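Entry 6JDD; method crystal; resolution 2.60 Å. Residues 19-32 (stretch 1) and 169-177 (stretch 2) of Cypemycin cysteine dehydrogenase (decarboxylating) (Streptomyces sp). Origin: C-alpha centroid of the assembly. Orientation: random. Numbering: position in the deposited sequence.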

# COMPACT_ATOMS: atom_id res chain seq x y z
N ILE A 19 -5.38 -30.61 3.98
CA ILE A 19 -5.61 -30.70 2.52
C ILE A 19 -7.01 -31.31 2.28
O ILE A 19 -7.67 -30.87 1.32
N SER A 20 -7.53 -32.15 3.17
CA SER A 20 -8.93 -32.65 3.09
C SER A 20 -9.93 -31.49 3.04
O SER A 20 -11.06 -31.72 2.64
N ALA A 21 -9.60 -30.30 3.51
CA ALA A 21 -10.57 -29.19 3.46
C ALA A 21 -10.93 -28.92 2.00
O ALA A 21 -12.04 -28.56 1.77
N ALA A 22 -10.00 -29.15 1.07
CA ALA A 22 -10.23 -28.96 -0.38
C ALA A 22 -11.42 -29.83 -0.86
O ALA A 22 -12.09 -29.40 -1.83
N LEU A 23 -11.66 -30.96 -0.19
CA LEU A 23 -12.72 -31.95 -0.54
C LEU A 23 -14.05 -31.63 0.15
O LEU A 23 -15.03 -32.25 -0.22
N VAL A 24 -14.10 -30.70 1.09
CA VAL A 24 -15.31 -30.41 1.89
C VAL A 24 -16.40 -29.85 1.00
O VAL A 24 -17.53 -30.27 1.16
N PRO A 25 -16.17 -28.88 0.06
CA PRO A 25 -17.26 -28.38 -0.78
C PRO A 25 -18.02 -29.49 -1.54
O PRO A 25 -19.23 -29.42 -1.62
N TRP A 26 -17.30 -30.50 -2.01
CA TRP A 26 -17.94 -31.71 -2.61
C TRP A 26 -18.88 -32.39 -1.59
O TRP A 26 -20.06 -32.65 -1.94
N TRP A 27 -18.41 -32.64 -0.37
CA TRP A 27 -19.23 -33.25 0.71
C TRP A 27 -20.38 -32.34 1.15
O TRP A 27 -21.46 -32.86 1.43
N ILE A 28 -20.18 -31.04 1.27
CA ILE A 28 -21.30 -30.10 1.56
C ILE A 28 -22.33 -30.21 0.42
O ILE A 28 -23.53 -30.33 0.73
N HIS A 29 -21.90 -30.19 -0.84
CA HIS A 29 -22.81 -30.35 -2.00
C HIS A 29 -23.58 -31.67 -1.86
O HIS A 29 -24.80 -31.63 -1.98
N TRP A 30 -22.89 -32.77 -1.58
CA TRP A 30 -23.50 -34.11 -1.32
C TRP A 30 -24.58 -34.03 -0.22
O TRP A 30 -25.75 -34.43 -0.47
N LEU A 31 -24.23 -33.50 0.94
CA LEU A 31 -25.20 -33.39 2.06
C LEU A 31 -26.39 -32.51 1.64
O LEU A 31 -27.51 -32.87 1.98
N ARG A 32 -26.20 -31.44 0.88
CA ARG A 32 -27.34 -30.56 0.45
C ARG A 32 -28.29 -31.33 -0.48
O ARG A 32 -29.48 -31.08 -0.40
N GLY A 169 -10.34 -40.33 10.36
CA GLY A 169 -11.74 -40.06 10.73
C GLY A 169 -12.44 -39.07 9.81
O GLY A 169 -13.49 -38.59 10.21
N PHE A 170 -11.92 -38.85 8.59
CA PHE A 170 -12.56 -37.98 7.55
C PHE A 170 -13.80 -38.67 6.96
O PHE A 170 -13.76 -39.15 5.83
N ASN A 171 -14.88 -38.69 7.72
CA ASN A 171 -16.01 -39.60 7.48
C ASN A 171 -17.30 -38.85 7.82
O ASN A 171 -17.75 -38.99 8.98
N LEU A 172 -17.89 -38.13 6.87
CA LEU A 172 -19.13 -37.36 7.16
C LEU A 172 -20.32 -38.30 7.41
O LEU A 172 -21.07 -38.10 8.37
N PRO A 173 -20.58 -39.34 6.59
CA PRO A 173 -21.72 -40.22 6.88
C PRO A 173 -21.67 -40.82 8.30
O PRO A 173 -22.67 -40.74 9.04
N GLY A 174 -20.50 -41.34 8.70
CA GLY A 174 -20.26 -41.82 10.08
C GLY A 174 -20.48 -40.72 11.10
O GLY A 174 -21.11 -40.98 12.16
N ALA A 175 -20.00 -39.51 10.83
CA ALA A 175 -20.17 -38.39 11.76
C ALA A 175 -21.68 -38.15 11.92
O ALA A 175 -22.14 -37.83 13.03
N LEU A 176 -22.45 -38.28 10.86
CA LEU A 176 -23.90 -37.91 10.92
C LEU A 176 -24.62 -38.95 11.79
O LEU A 176 -25.50 -38.56 12.61
N ALA A 177 -24.26 -40.22 11.60
CA ALA A 177 -24.84 -41.34 12.38
C ALA A 177 -24.49 -41.15 13.86
O ALA A 177 -25.41 -41.20 14.70

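Touching residues are at least 141 positions apart in sequence, and no hydrogen bond crosses between the two segments. The helix that carries Trp 27 to Arg 32 and helix 172-177 run at 52° to each other, and their axes stay 12.2 Å apart at closest approach, a gap spanned by Trp 27, Trp 30, Leu 31, Leu 172 and Leu 176.

Ser 20 opens the contact. Its CB points toward stretch 2 with chi1 m and sits over one face of the Phe 170 ring, 3.8 Å from CB to the ring centroid and only 10° off the normal, a CH-pi contact. Phe 170, chi1 t, is the most covered residue of the interface. Leu 23 (m, p) adds its CB at 4.2 Å from Phe 170 CE2, while Val 24 (t), whose CB leaves sideways, meets the ring at its edge, with CG2 4.2 Å from CZ of Phe 170.

Four residues on from Leu 23, Trp 27 (m) bridges three partners. Its NE1 lies 4.1 Å from Phe 170 CE2, with the two ring planes nearly perpendicular; its CB is 4.1 Å from Leu 172 CD2, and its CZ3 reaches Pro 173 CD at the same distance. Trp 30 switches to chi1 t: CZ3 lies 4.2 Å from Leu 172 CD2 and 4.0 Å from Leu 176 CD1, the latter at the ring edge. Leu 31 (t, p) closes the row, its CD1 4.0 Å from CD1 of Leu 176 (m, t). Leu 172 (t, p) thus places CD2 among Trp 27, Trp 30 and Leu 31.

Within the two stretches, the side-chain hydrogen bond is the cap in stretch 2: Asn 171, its CB directed away, accepts from Gly 174 N at OD1, 2.8 Å. Arg 32 NE and Asn 171 ND2 are satisfied elsewhere in the structure. A CB on Gly 174 would clash with Asn 171 ND2. Read as a rule, the contact packs across without hydrogen bonds, and the cap is made within one stretch.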

# COMPACT_ATOMS: atom_id res chain seq x y z
CB ILE A 19 -4.44 -31.43 1.84
CG1 ILE A 19 -4.52 -31.28 0.33
CG2 ILE A 19 -4.35 -32.87 2.28
CD1 ILE A 19 -4.34 -29.82 -0.08
CB SER A 20 -9.27 -33.58 4.21
OG SER A 20 -8.38 -34.67 4.26
CB ALA A 21 -10.06 -27.96 4.14
CB ALA A 22 -8.99 -29.27 -1.17
CB LEU A 23 -12.25 -33.33 -0.09
CG LEU A 23 -11.44 -34.12 -1.11
CD1 LEU A 23 -10.34 -33.28 -1.70
CD2 LEU A 23 -10.84 -35.35 -0.45
CB VAL A 24 -14.99 -29.49 3.08
CG1 VAL A 24 -16.22 -28.99 3.81
CG2 VAL A 24 -14.11 -30.24 4.04
CB PRO A 25 -16.56 -27.46 -1.77
CG PRO A 25 -15.35 -26.99 -1.00
CD PRO A 25 -14.90 -28.20 -0.22
CB TRP A 26 -16.87 -32.67 -3.14
CG TRP A 26 -17.44 -33.79 -3.94
CD1 TRP A 26 -17.53 -33.86 -5.30
CD2 TRP A 26 -18.00 -35.02 -3.43
NE1 TRP A 26 -18.10 -35.04 -5.67
CE2 TRP A 26 -18.40 -35.77 -4.55
CE3 TRP A 26 -18.18 -35.54 -2.16
CZ2 TRP A 26 -18.99 -37.02 -4.44
CZ3 TRP A 26 -18.75 -36.79 -2.04
CH2 TRP A 26 -19.14 -37.52 -3.17
CB TRP A 27 -18.34 -33.59 1.89
CG TRP A 27 -17.56 -34.82 1.61
CD1 TRP A 27 -16.25 -34.92 1.28
CD2 TRP A 27 -18.11 -36.14 1.55
NE1 TRP A 27 -15.91 -36.23 1.05
CE2 TRP A 27 -17.04 -37.00 1.21
CE3 TRP A 27 -19.38 -36.66 1.76
CZ2 TRP A 27 -17.22 -38.38 1.10
CZ3 TRP A 27 -19.55 -38.03 1.62
CH2 TRP A 27 -18.48 -38.87 1.31
CB ILE A 28 -20.82 -28.64 1.73
CG1 ILE A 28 -19.81 -28.49 2.88
CG2 ILE A 28 -22.02 -27.70 1.91
CD1 ILE A 28 -20.38 -28.78 4.23
CB HIS A 29 -22.02 -30.27 -3.30
CG HIS A 29 -22.86 -30.49 -4.50
ND1 HIS A 29 -23.86 -29.58 -4.87
CD2 HIS A 29 -22.88 -31.49 -5.41
CE1 HIS A 29 -24.43 -30.02 -5.95
NE2 HIS A 29 -23.85 -31.18 -6.30
CB TRP A 30 -22.43 -35.15 -0.94
CG TRP A 30 -22.97 -36.48 -0.50
CD1 TRP A 30 -23.22 -37.57 -1.30
CD2 TRP A 30 -23.33 -36.88 0.84
NE1 TRP A 30 -23.72 -38.60 -0.55
CE2 TRP A 30 -23.81 -38.21 0.76
CE3 TRP A 30 -23.30 -36.25 2.09
CZ2 TRP A 30 -24.25 -38.91 1.88
CZ3 TRP A 30 -23.75 -36.94 3.20
CH2 TRP A 30 -24.21 -38.25 3.09
CB LEU A 31 -24.46 -32.81 3.27
CG LEU A 31 -25.29 -32.64 4.53
CD1 LEU A 31 -25.85 -33.97 5.00
CD2 LEU A 31 -24.44 -31.99 5.60
CB ARG A 32 -26.80 -29.29 -0.21
CG ARG A 32 -25.91 -28.47 0.72
CD ARG A 32 -26.67 -27.52 1.61
NE ARG A 32 -27.25 -26.50 0.77
CZ ARG A 32 -28.50 -26.48 0.35
NH1 ARG A 32 -29.36 -27.43 0.68
NH2 ARG A 32 -28.89 -25.47 -0.40
CB PHE A 170 -11.59 -37.59 6.44
CG PHE A 170 -12.10 -36.44 5.62
CD1 PHE A 170 -12.43 -35.24 6.23
CD2 PHE A 170 -12.28 -36.57 4.25
CE1 PHE A 170 -12.90 -34.17 5.48
CE2 PHE A 170 -12.74 -35.50 3.50
CZ PHE A 170 -13.06 -34.32 4.13
CB ASN A 171 -15.83 -40.87 8.31
CG ASN A 171 -16.98 -41.84 8.17
OD1 ASN A 171 -17.97 -41.54 7.49
ND2 ASN A 171 -16.87 -42.99 8.81
CB LEU A 172 -19.42 -36.38 6.02
CG LEU A 172 -20.65 -35.49 6.22
CD1 LEU A 172 -20.55 -34.69 7.49
CD2 LEU A 172 -20.82 -34.54 5.07
CB PRO A 173 -21.61 -41.29 5.78
CG PRO A 173 -20.86 -40.59 4.65
CD PRO A 173 -19.84 -39.72 5.36
CB ALA A 175 -19.40 -37.16 11.30
CB LEU A 176 -24.49 -37.90 9.51
CG LEU A 176 -24.07 -36.73 8.61
CD1 LEU A 176 -24.43 -37.03 7.17
CD2 LEU A 176 -24.71 -35.44 9.07
CB ALA A 177 -24.35 -42.66 11.84